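D-alanyl-lipoteichoic acid synthetase (PDB 3BMA) probably takes part in adding D-alanine to lipoteichoic acid during cell wall biogenesis, as a membrane-associated member of the DltD family. Local coordinates at residues S50-F55 with V103-P108; K259-Q264 with M304-L309; P298-W303 with F344-T349. The protein carries 1 engineered substitution. All blocks are in the same frame, centred on the assembly; numbering follows the deposited sequence.

The three contacts illustrate how chemistry follows place within one fold. Contact 1 is buried, about 6 Å from the centre of the chain, and sets a loop against a strand of the parallel sheet through valine and tryptophan packing and the carboxylate of Glu51 laid beside a methyl. Contacts 2 and 3 lie farther out and share helix 301-307, one at each end. Contact 3 is still buried and mixes aromatic, sulfur and proline surfaces with one backbone bond and a helix N-cap. Contact 2, partly buried and about 26 Å from the chain centre, relies more on main-chain bonds to helix-end carbonyls. Trp303 lies where contacts 2 and 3 touch, meeting Leu260 and Gln264 as well as Thr349.

Contact 1 (S50-F55 with V103-P108); sequences SEWLRF and VYVISP
Trp52 and Glu51 reach from the loop to Val105, whose two methyls divide the work. The apolar part comes first. The six-membered end of the indole carries the contact: CH2 of Trp52 lies 3.7 Å from CG2 of Val105, and CZ2 of the same ring is equally near that methyl. CH2 also meets CG1 of Val103, at 4.0 Å, so the tip of the ring touches two valines on the same side of the strand, with Tyr104 between them pointing away. The approach of both methyls is oblique to the ring. The indole gets there with CG close to its own backbone N (chi1 -31°, well off a staggered position) and only roughly anti to the carbonyl carbon, and CB of Glu51 covers one of its faces. Strand 101-105 is the middle strand of a five-stranded parallel sheet, flanked by strands 43-47 and 291-296, and segment 50-55 belongs to the loop that leaves strand 43-47. Such a sheet, with loops of this kind gathered at the ends of its strands, fits the SGNH hydrolase clan to which DltD is assigned. Phe46 meets Trp52 edge-to-face, while Phe360 of helix 355-369 touches both Trp52 and Val103.

The second kind of contact sets a carboxylate beside hydrocarbon. Glu51 was modelled in two conformers, and in one of them its CD lies 3.7 Å from CG1 of Val105. On the loop side, OE2 of Glu51 is hydrogen-bonded to OG of Ser49. A glycerol, probably from the crystallisation liquor, is hydrogen-bonded to OG of the adjoining Ser50.

Contact 2 (K259-Q264 with M304-L309); sequences KLKDSQ and MDYAGL
Tyr306 and Lys261 meet because both side chains start anti to their backbone N: the tyrosine ring (chi1 -172°) swings out beside the turn, and the lysine chain, bent at chi2, passes over it at about a right angle. CD of Lys261 sits over one face, 4.0 Å from the centroid of the Tyr306 ring and toward its rim, a CH-pi contact made by the aliphatic part of the lysine. The hydroxyl of Tyr306 is held by a hydrogen bond to the carbonyl O of Leu257.

Alongside this runs a main-chain joint. Leu260 to Ser263 form a type II beta turn, with Asp262 at the positive-phi position; Asp262 within the turn and Gln264 just after it donate to carbonyls at the end of helix 301-307. N of Asp262 gives an almost straight bond to O of Tyr306 (3.1 Å, 178° at the hydrogen), in the carbonyl plane. N of Gln264 reaches O of Ala307 at 2.7 Å, more bent (143° at the hydrogen), with the donor tilted out of the Ala307 carbonyl plane. Gly308, the first residue to leave the helix, takes up a positive phi that favours glycine.

Gln264, extended beyond CG, brings its amide against hydrocarbon: OE1 of Gln264 lies 3.4 Å from CB of Leu309 and 3.5 Å from CB of Ala307. This buried oxygen has no polar partner in the model.

The joint thus lays the loop between helices 246-253 and 274-287 against the C-terminal end of helix 301-307. Leu260 and Gln264 also touch Trp303 of that helix, and Leu309 packs on Tyr314 of helix 311-326.

Contact 3 (P298-W303 with F344-T349); sequences PVNKKW and FFMKDT
Thr349 lies over one face of the Trp303 indole, its CB 4.3 Å from the centroid of the five-membered ring in a CH-pi contact. With OG1 anti to the backbone N (chi1 171°), the hydroxyl comes over the same face and approaches CD1 of Trp303 to 3.1 Å. OG1 is equally near the indole NE1, but the angle is too poor for a hydrogen bond.

The backbone link is a bond from N of Asn300 to O of Thr349, 3.1 Å long and fairly straight at 168°. Asn300 is also the N-cap of helix 301-307: its OD1 accepts from N of Trp303, while its ND2 donates to the carbonyl O of Met242. One asparagine therefore ties the helix start to two loops.

Met346, bent at chi2 and chi3, folds its thioether back along Pro298. SD of Met346 lies 3.5 Å from O of Pro298, and CE of Met346 packs 3.7 Å from CG of the proline. The ring of Phe345 adds CE2, 4.0 Å from the same CG.

Beside Thr349, OD1 of Asp348 accepts from N of Ile350, an Asx turn, and from N of His351. This Asp-x-x-His sequence before helix 355-369 resembles the C-terminal motif of the SGNH hydrolase clan.

Contact 1 (S50-F55 with V103-P108)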
loop_
_atom_site.group_PDB
_atom_site.type_symbol
_atom_site.label_atom_id
_atom_site.label_comp_id
_atom_site.label_asym_id
_atom_site.label_seq_id
_atom_site.Cartn_x
_atom_site.Cartn_y
_atom_site.Cartn_z
ATOM N N SER C 50 0.275 -35.278 -23.766
ATOM C CA SER C 50 1.446 -35.731 -24.518
ATOM C C SER C 50 1.116 -35.986 -25.989
ATOM O O SER C 50 1.944 -36.533 -26.722
ATOM C CB SER C 50 2.015 -37.016 -23.907
ATOM O OG SER C 50 1.741 -37.116 -22.525
ATOM N N GLU C 51 -0.086 -35.572 -26.401
ATOM C CA GLU C 51 -0.594 -35.821 -27.751
ATOM C C GLU C 51 0.254 -35.190 -28.848
ATOM O O GLU C 51 0.443 -35.785 -29.904
ATOM C CB GLU C 51 -2.045 -35.346 -27.881
ATOM C CG GLU C 51 -3.099 -36.407 -27.563
ATOM C CD GLU C 51 -3.323 -36.627 -26.071
ATOM O OE1 GLU C 51 -3.884 -37.686 -25.713
ATOM O OE2 GLU C 51 -2.950 -35.749 -25.258
ATOM N N TRP C 52 0.773 -33.990 -28.592
ATOM C CA TRP C 52 1.545 -33.254 -29.600
ATOM C C TRP C 52 3.040 -33.545 -29.559
ATOM O O TRP C 52 3.794 -33.003 -30.366
ATOM C CB TRP C 52 1.329 -31.737 -29.467
ATOM C CG TRP C 52 -0.015 -31.318 -28.948
ATOM C CD1 TRP C 52 -0.272 -30.695 -27.761
ATOM C CD2 TRP C 52 -1.283 -31.488 -29.596
ATOM N NE1 TRP C 52 -1.621 -30.465 -27.626
ATOM C CE2 TRP C 52 -2.266 -30.946 -28.735
ATOM C CE3 TRP C 52 -1.687 -32.052 -30.816
ATOM C CZ2 TRP C 52 -3.628 -30.946 -29.058
ATOM C CZ3 TRP C 52 -3.041 -32.053 -31.135
ATOM C CH2 TRP C 52 -3.995 -31.501 -30.258
ATOM N N LEU C 53 3.463 -34.392 -28.623
ATOM C CA LEU C 53 4.886 -34.653 -28.390
ATOM C C LEU C 53 5.592 -35.460 -29.480
ATOM O O LEU C 53 6.722 -35.134 -29.855
ATOM C CB LEU C 53 5.103 -35.313 -27.026
ATOM C CG LEU C 53 5.343 -34.368 -25.849
ATOM C CD1 LEU C 53 5.273 -35.139 -24.546
ATOM C CD2 LEU C 53 6.689 -33.663 -25.986
ATOM N N ARG C 54 4.938 -36.512 -29.973
ATOM C CA ARG C 54 5.510 -37.337 -31.035
ATOM C C ARG C 54 5.025 -36.898 -32.413
ATOM O O ARG C 54 3.819 -36.870 -32.686
ATOM C CB ARG C 54 5.235 -38.830 -30.800
ATOM C CG ARG C 54 6.097 -39.487 -29.715
ATOM C CD ARG C 54 7.509 -39.849 -30.201
ATOM N NE ARG C 54 8.493 -38.808 -29.896
ATOM C CZ ARG C 54 9.075 -38.017 -30.796
ATOM N NH1 ARG C 54 9.951 -37.104 -30.398
ATOM N NH2 ARG C 54 8.791 -38.132 -32.089
ATOM N N PHE C 55 5.983 -36.557 -33.270
ATOM C CA PHE C 55 5.712 -36.013 -34.591
ATOM C C PHE C 55 5.884 -37.061 -35.682
ATOM O O PHE C 55 6.749 -37.937 -35.587
ATOM C CB PHE C 55 6.664 -34.848 -34.875
ATOM C CG PHE C 55 6.384 -33.600 -34.072
ATOM C CD1 PHE C 55 6.712 -33.528 -32.717
ATOM C CD2 PHE C 55 5.827 -32.480 -34.683
ATOM C CE1 PHE C 55 6.476 -32.370 -31.985
ATOM C CE2 PHE C 55 5.586 -31.316 -33.955
ATOM C CZ PHE C 55 5.906 -31.264 -32.602
ATOM N N VAL C 103 -8.446 -26.016 -30.201
ATOM C CA VAL C 103 -8.540 -27.479 -30.210
ATOM C C VAL C 103 -8.283 -27.970 -28.787
ATOM O O VAL C 103 -7.278 -27.613 -28.176
ATOM C CB VAL C 103 -7.508 -28.122 -31.180
ATOM C CG1 VAL C 103 -7.494 -29.645 -31.040
ATOM C CG2 VAL C 103 -7.804 -27.730 -32.607
ATOM N N TYR C 104 -9.200 -28.773 -28.257
ATOM C CA TYR C 104 -9.061 -29.301 -26.907
ATOM C C TYR C 104 -9.225 -30.818 -26.896
ATOM O O TYR C 104 -10.324 -31.328 -27.082
ATOM C CB TYR C 104 -10.076 -28.633 -25.970
ATOM C CG TYR C 104 -9.764 -28.807 -24.504
ATOM C CD1 TYR C 104 -8.923 -27.913 -23.845
ATOM C CD2 TYR C 104 -10.308 -29.861 -23.773
ATOM C CE1 TYR C 104 -8.622 -28.066 -22.503
ATOM C CE2 TYR C 104 -10.014 -30.024 -22.427
ATOM C CZ TYR C 104 -9.173 -29.118 -21.801
ATOM O OH TYR C 104 -8.872 -29.274 -20.474
ATOM N N VAL C 105 -8.121 -31.531 -26.687
ATOM C CA VAL C 105 -8.143 -32.986 -26.526
ATOM C C VAL C 105 -8.749 -33.350 -25.169
ATOM O O VAL C 105 -8.413 -32.735 -24.162
ATOM C CB VAL C 105 -6.719 -33.569 -26.663
ATOM C CG1 VAL C 105 -6.660 -35.033 -26.228
ATOM C CG2 VAL C 105 -6.236 -33.420 -28.091
ATOM N N ILE C 106 -9.681 -34.305 -25.155
ATOM C CA ILE C 106 -10.208 -34.857 -23.906
ATOM C C ILE C 106 -10.008 -36.365 -23.917
ATOM O O ILE C 106 -10.797 -37.104 -24.517
ATOM C CB ILE C 106 -11.718 -34.579 -23.701
ATOM C CG1 ILE C 106 -12.061 -33.102 -23.876
ATOM C CG2 ILE C 106 -12.158 -35.030 -22.318
ATOM C CD1 ILE C 106 -13.547 -32.830 -23.755
ATOM N N SER C 107 -8.948 -36.823 -23.261
ATOM C CA SER C 107 -8.667 -38.251 -23.198
ATOM C C SER C 107 -9.413 -38.875 -22.024
ATOM O O SER C 107 -9.291 -38.398 -20.894
ATOM C CB SER C 107 -7.167 -38.506 -23.094
ATOM O OG SER C 107 -6.895 -39.891 -23.100
ATOM N N PRO C 108 -10.221 -39.920 -22.296
ATOM C CA PRO C 108 -10.965 -40.641 -21.258
ATOM C C PRO C 108 -10.099 -41.298 -20.175
ATOM O O PRO C 108 -10.594 -41.555 -19.079
ATOM C CB PRO C 108 -11.738 -41.700 -22.053
ATOM C CG PRO C 108 -11.842 -41.126 -23.430
ATOM C CD PRO C 108 -10.535 -40.441 -23.639
#

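Contact 2 (K259-Q264 with M304-L309)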
loop_
_atom_site.group_PDB
_atom_site.type_symbol
_atom_site.label_atom_id
_atom_site.label_comp_id
_atom_site.label_asym_id
_atom_site.label_seq_id
_atom_site.Cartn_x
_atom_site.Cartn_y
_atom_site.Cartn_z
ATOM N N LYS C 259 3.088 -59.339 -16.602
ATOM C CA LYS C 259 2.162 -58.866 -15.567
ATOM C C LYS C 259 1.056 -57.943 -16.097
ATOM O O LYS C 259 0.049 -57.720 -15.415
ATOM C CB LYS C 259 2.914 -58.210 -14.400
ATOM C CG LYS C 259 3.632 -56.907 -14.730
ATOM C CD LYS C 259 4.061 -56.194 -13.461
ATOM C CE LYS C 259 4.740 -54.872 -13.768
ATOM N NZ LYS C 259 5.110 -54.137 -12.526
ATOM N N LEU C 260 1.244 -57.427 -17.312
ATOM C CA LEU C 260 0.290 -56.506 -17.940
ATOM C C LEU C 260 -0.978 -57.192 -18.460
ATOM O O LEU C 260 -1.970 -56.520 -18.748
ATOM C CB LEU C 260 0.963 -55.712 -19.072
ATOM C CG LEU C 260 1.943 -54.585 -18.719
ATOM C CD1 LEU C 260 2.640 -54.071 -19.975
ATOM C CD2 LEU C 260 1.263 -53.439 -17.965
ATOM N N LYS C 261 -0.929 -58.521 -18.587
ATOM C CA LYS C 261 -2.079 -59.338 -18.984
ATOM C C LYS C 261 -3.182 -59.284 -17.926
ATOM O O LYS C 261 -2.947 -59.603 -16.755
ATOM C CB LYS C 261 -1.633 -60.786 -19.230
ATOM C CG LYS C 261 -2.750 -61.795 -19.509
ATOM C CD LYS C 261 -3.113 -61.858 -20.988
ATOM C CE LYS C 261 -3.654 -63.230 -21.381
ATOM N NZ LYS C 261 -4.958 -63.545 -20.732
ATOM N N ASP C 262 -4.374 -58.865 -18.363
ATOM C CA ASP C 262 -5.560 -58.656 -17.511
ATOM C C ASP C 262 -5.377 -57.664 -16.354
ATOM O O ASP C 262 -6.016 -57.799 -15.304
ATOM C CB ASP C 262 -6.163 -59.986 -17.029
ATOM C CG ASP C 262 -6.982 -60.684 -18.102
ATOM O OD1 ASP C 262 -7.566 -59.993 -18.966
ATOM O OD2 ASP C 262 -7.050 -61.934 -18.074
ATOM N N SER C 263 -4.511 -56.671 -16.568
ATOM C CA SER C 263 -4.202 -55.653 -15.565
ATOM C C SER C 263 -5.332 -54.640 -15.411
ATOM O O SER C 263 -5.631 -54.193 -14.309
ATOM C CB SER C 263 -2.902 -54.929 -15.928
ATOM O OG SER C 263 -2.759 -53.722 -15.198
ATOM N N GLN C 264 -5.958 -54.280 -16.524
ATOM C CA GLN C 264 -6.989 -53.250 -16.516
ATOM C C GLN C 264 -8.406 -53.834 -16.471
ATOM O O GLN C 264 -9.354 -53.224 -16.973
ATOM C CB GLN C 264 -6.785 -52.308 -17.712
ATOM C CG GLN C 264 -5.382 -51.686 -17.757
ATOM C CD GLN C 264 -5.101 -50.883 -19.018
ATOM O OE1 GLN C 264 -5.778 -51.027 -20.037
ATOM N NE2 GLN C 264 -4.081 -50.038 -18.955
ATOM N N MET C 304 -6.073 -53.160 -25.401
ATOM C CA MET C 304 -7.158 -53.184 -24.422
ATOM C C MET C 304 -7.801 -54.572 -24.272
ATOM O O MET C 304 -8.347 -54.893 -23.215
ATOM C CB MET C 304 -8.169 -52.049 -24.679
ATOM C CG MET C 304 -9.438 -52.384 -25.448
ATOM S SD MET C 304 -10.590 -50.981 -25.418
ATOM C CE MET C 304 -9.915 -49.978 -26.716
ATOM N N ASP C 305 -7.718 -55.382 -25.329
ATOM C CA ASP C 305 -8.109 -56.792 -25.275
ATOM C C ASP C 305 -7.119 -57.588 -24.431
ATOM O O ASP C 305 -7.516 -58.472 -23.670
ATOM C CB ASP C 305 -8.193 -57.396 -26.683
ATOM C CG ASP C 305 -9.427 -56.941 -27.452
ATOM O OD1 ASP C 305 -10.400 -56.464 -26.826
ATOM O OD2 ASP C 305 -9.423 -57.072 -28.695
ATOM N N TYR C 306 -5.834 -57.261 -24.574
ATOM C CA TYR C 306 -4.766 -57.893 -23.799
ATOM C C TYR C 306 -4.818 -57.492 -22.325
ATOM O O TYR C 306 -4.720 -58.349 -21.445
ATOM C CB TYR C 306 -3.388 -57.565 -24.391
ATOM C CG TYR C 306 -2.250 -58.345 -23.761
ATOM C CD1 TYR C 306 -1.976 -59.656 -24.157
ATOM C CD2 TYR C 306 -1.447 -57.775 -22.769
ATOM C CE1 TYR C 306 -0.934 -60.381 -23.582
ATOM C CE2 TYR C 306 -0.403 -58.494 -22.185
ATOM C CZ TYR C 306 -0.154 -59.795 -22.597
ATOM O OH TYR C 306 0.873 -60.513 -22.032
ATOM N N ALA C 307 -4.974 -56.193 -22.070
ATOM C CA ALA C 307 -4.978 -55.653 -20.710
ATOM C C ALA C 307 -6.317 -55.807 -19.992
ATOM O O ALA C 307 -6.387 -55.643 -18.777
ATOM C CB ALA C 307 -4.540 -54.195 -20.713
ATOM N N GLY C 308 -7.377 -56.109 -20.740
ATOM C CA GLY C 308 -8.698 -56.335 -20.146
ATOM C C GLY C 308 -9.496 -55.072 -19.892
ATOM O O GLY C 308 -10.427 -55.069 -19.081
ATOM N N LEU C 309 -9.132 -54.000 -20.588
ATOM C CA LEU C 309 -9.834 -52.721 -20.505
ATOM C C LEU C 309 -11.163 -52.838 -21.254
ATOM O O LEU C 309 -11.183 -53.061 -22.464
ATOM C CB LEU C 309 -8.952 -51.610 -21.095
ATOM C CG LEU C 309 -9.081 -50.108 -20.791
ATOM C CD1 LEU C 309 -10.158 -49.412 -21.617
ATOM C CD2 LEU C 309 -9.277 -49.847 -19.313
#

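Contact 3 (P298-W303 with F344-T349)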
loop_
_atom_site.group_PDB
_atom_site.type_symbol
_atom_site.label_atom_id
_atom_site.label_comp_id
_atom_site.label_asym_id
_atom_site.label_seq_id
_atom_site.Cartn_x
_atom_site.Cartn_y
_atom_site.Cartn_z
ATOM N N PRO C 298 -9.211 -42.860 -29.077
ATOM C CA PRO C 298 -9.398 -44.220 -28.601
ATOM C C PRO C 298 -8.167 -44.768 -27.874
ATOM O O PRO C 298 -7.100 -44.143 -27.875
ATOM C CB PRO C 298 -9.608 -44.996 -29.897
ATOM C CG PRO C 298 -8.735 -44.297 -30.880
ATOM C CD PRO C 298 -8.721 -42.838 -30.471
ATOM N N VAL C 299 -8.333 -45.928 -27.247
ATOM C CA VAL C 299 -7.208 -46.725 -26.780
ATOM C C VAL C 299 -6.986 -47.796 -27.854
ATOM O O VAL C 299 -7.934 -48.187 -28.538
ATOM C CB VAL C 299 -7.487 -47.325 -25.367
ATOM C CG1 VAL C 299 -6.422 -48.331 -24.946
ATOM C CG2 VAL C 299 -7.565 -46.218 -24.331
ATOM N N ASN C 300 -5.732 -48.207 -28.042
ATOM C CA ASN C 300 -5.374 -49.349 -28.885
ATOM C C ASN C 300 -6.214 -50.575 -28.492
ATOM O O ASN C 300 -6.170 -51.014 -27.339
ATOM C CB ASN C 300 -3.868 -49.622 -28.743
ATOM C CG ASN C 300 -3.323 -50.584 -29.793
ATOM O OD1 ASN C 300 -3.765 -51.726 -29.906
ATOM N ND2 ASN C 300 -2.323 -50.131 -30.540
ATOM N N LYS C 301 -6.993 -51.091 -29.446
ATOM C CA LYS C 301 -7.934 -52.196 -29.193
ATOM C C LYS C 301 -7.227 -53.517 -28.901
ATOM O O LYS C 301 -7.671 -54.283 -28.038
ATOM C CB LYS C 301 -8.920 -52.354 -30.359
ATOM C CG LYS C 301 -10.031 -53.390 -30.140
ATOM C CD LYS C 301 -11.091 -53.341 -31.236
ATOM C CE LYS C 301 -12.360 -52.616 -30.784
ATOM N NZ LYS C 301 -12.165 -51.164 -30.485
ATOM N N LYS C 302 -6.124 -53.762 -29.611
ATOM C CA LYS C 302 -5.320 -54.963 -29.389
ATOM C C LYS C 302 -4.642 -54.930 -28.023
ATOM O O LYS C 302 -4.412 -55.981 -27.414
ATOM C CB LYS C 302 -4.293 -55.166 -30.507
ATOM C CG LYS C 302 -4.883 -55.781 -31.770
ATOM C CD LYS C 302 -3.804 -56.268 -32.724
ATOM C CE LYS C 302 -4.418 -56.854 -33.986
ATOM N NZ LYS C 302 -3.384 -57.339 -34.939
ATOM N N TRP C 303 -4.345 -53.723 -27.544
ATOM C CA TRP C 303 -3.812 -53.521 -26.205
ATOM C C TRP C 303 -4.892 -53.725 -25.152
ATOM O O TRP C 303 -4.654 -54.383 -24.139
ATOM C CB TRP C 303 -3.202 -52.125 -26.069
ATOM C CG TRP C 303 -3.053 -51.653 -24.646
ATOM C CD1 TRP C 303 -3.775 -50.671 -24.031
ATOM C CD2 TRP C 303 -2.140 -52.158 -23.659
ATOM N NE1 TRP C 303 -3.364 -50.522 -22.727
ATOM C CE2 TRP C 303 -2.363 -51.423 -22.470
ATOM C CE3 TRP C 303 -1.154 -53.158 -23.662
ATOM C CZ2 TRP C 303 -1.636 -51.656 -21.295
ATOM C CZ3 TRP C 303 -0.433 -53.388 -22.495
ATOM C CH2 TRP C 303 -0.679 -52.639 -21.327
ATOM N N PHE C 344 -2.562 -48.502 -37.604
ATOM C CA PHE C 344 -1.805 -47.240 -37.728
ATOM C C PHE C 344 -2.594 -45.954 -37.408
ATOM O O PHE C 344 -2.163 -44.850 -37.746
ATOM C CB PHE C 344 -1.054 -47.148 -39.072
ATOM C CG PHE C 344 -0.379 -48.433 -39.484
ATOM C CD1 PHE C 344 -0.673 -49.022 -40.708
ATOM C CD2 PHE C 344 0.536 -49.065 -38.638
ATOM C CE1 PHE C 344 -0.059 -50.213 -41.094
ATOM C CE2 PHE C 344 1.154 -50.254 -39.016
ATOM C CZ PHE C 344 0.855 -50.828 -40.245
ATOM N N PHE C 345 -3.730 -46.111 -36.728
ATOM C CA PHE C 345 -4.501 -44.990 -36.192
ATOM C C PHE C 345 -3.825 -44.496 -34.914
ATOM O O PHE C 345 -3.957 -43.333 -34.524
ATOM C CB PHE C 345 -5.934 -45.442 -35.880
ATOM C CG PHE C 345 -6.932 -44.317 -35.794
ATOM C CD1 PHE C 345 -7.626 -43.904 -36.926
ATOM C CD2 PHE C 345 -7.191 -43.681 -34.579
ATOM C CE1 PHE C 345 -8.553 -42.872 -36.855
ATOM C CE2 PHE C 345 -8.114 -42.639 -34.500
ATOM C CZ PHE C 345 -8.795 -42.234 -35.641
ATOM N N MET C 346 -3.090 -45.401 -34.276
ATOM C CA MET C 346 -2.504 -45.176 -32.972
ATOM C C MET C 346 -0.982 -45.177 -33.068
ATOM O O MET C 346 -0.399 -45.967 -33.821
ATOM C CB MET C 346 -2.969 -46.286 -32.035
ATOM C CG MET C 346 -3.380 -45.838 -30.648
ATOM S SD MET C 346 -5.131 -45.459 -30.501
ATOM C CE MET C 346 -5.077 -43.690 -30.774
ATOM N N LYS C 347 -0.346 -44.281 -32.318
ATOM C CA LYS C 347 1.115 -44.235 -32.228
ATOM C C LYS C 347 1.601 -45.179 -31.125
ATOM O O LYS C 347 2.608 -45.873 -31.285
ATOM C CB LYS C 347 1.599 -42.798 -31.985
ATOM C CG LYS C 347 3.114 -42.637 -31.809
ATOM C CD LYS C 347 3.888 -42.777 -33.124
ATOM C CE LYS C 347 4.327 -41.424 -33.676
ATOM N NZ LYS C 347 3.189 -40.603 -34.160
ATOM N N ASP C 348 0.873 -45.200 -30.011
ATOM C CA ASP C 348 1.180 -46.093 -28.896
ATOM C C ASP C 348 -0.091 -46.694 -28.273
ATOM O O ASP C 348 -0.961 -47.180 -28.990
ATOM C CB ASP C 348 2.080 -45.399 -27.855
ATOM C CG ASP C 348 1.611 -43.998 -27.482
ATOM O OD1 ASP C 348 0.440 -43.835 -27.068
ATOM O OD2 ASP C 348 2.434 -43.059 -27.578
ATOM N N THR C 349 -0.188 -46.671 -26.949
ATOM C CA THR C 349 -1.345 -47.224 -26.250
ATOM C C THR C 349 -2.540 -46.260 -26.213
ATOM O O THR C 349 -3.696 -46.693 -26.246
ATOM C CB THR C 349 -0.978 -47.695 -24.806
ATOM O OG1 THR C 349 -2.167 -48.028 -24.084
ATOM C CG2 THR C 349 -0.230 -46.615 -24.029
#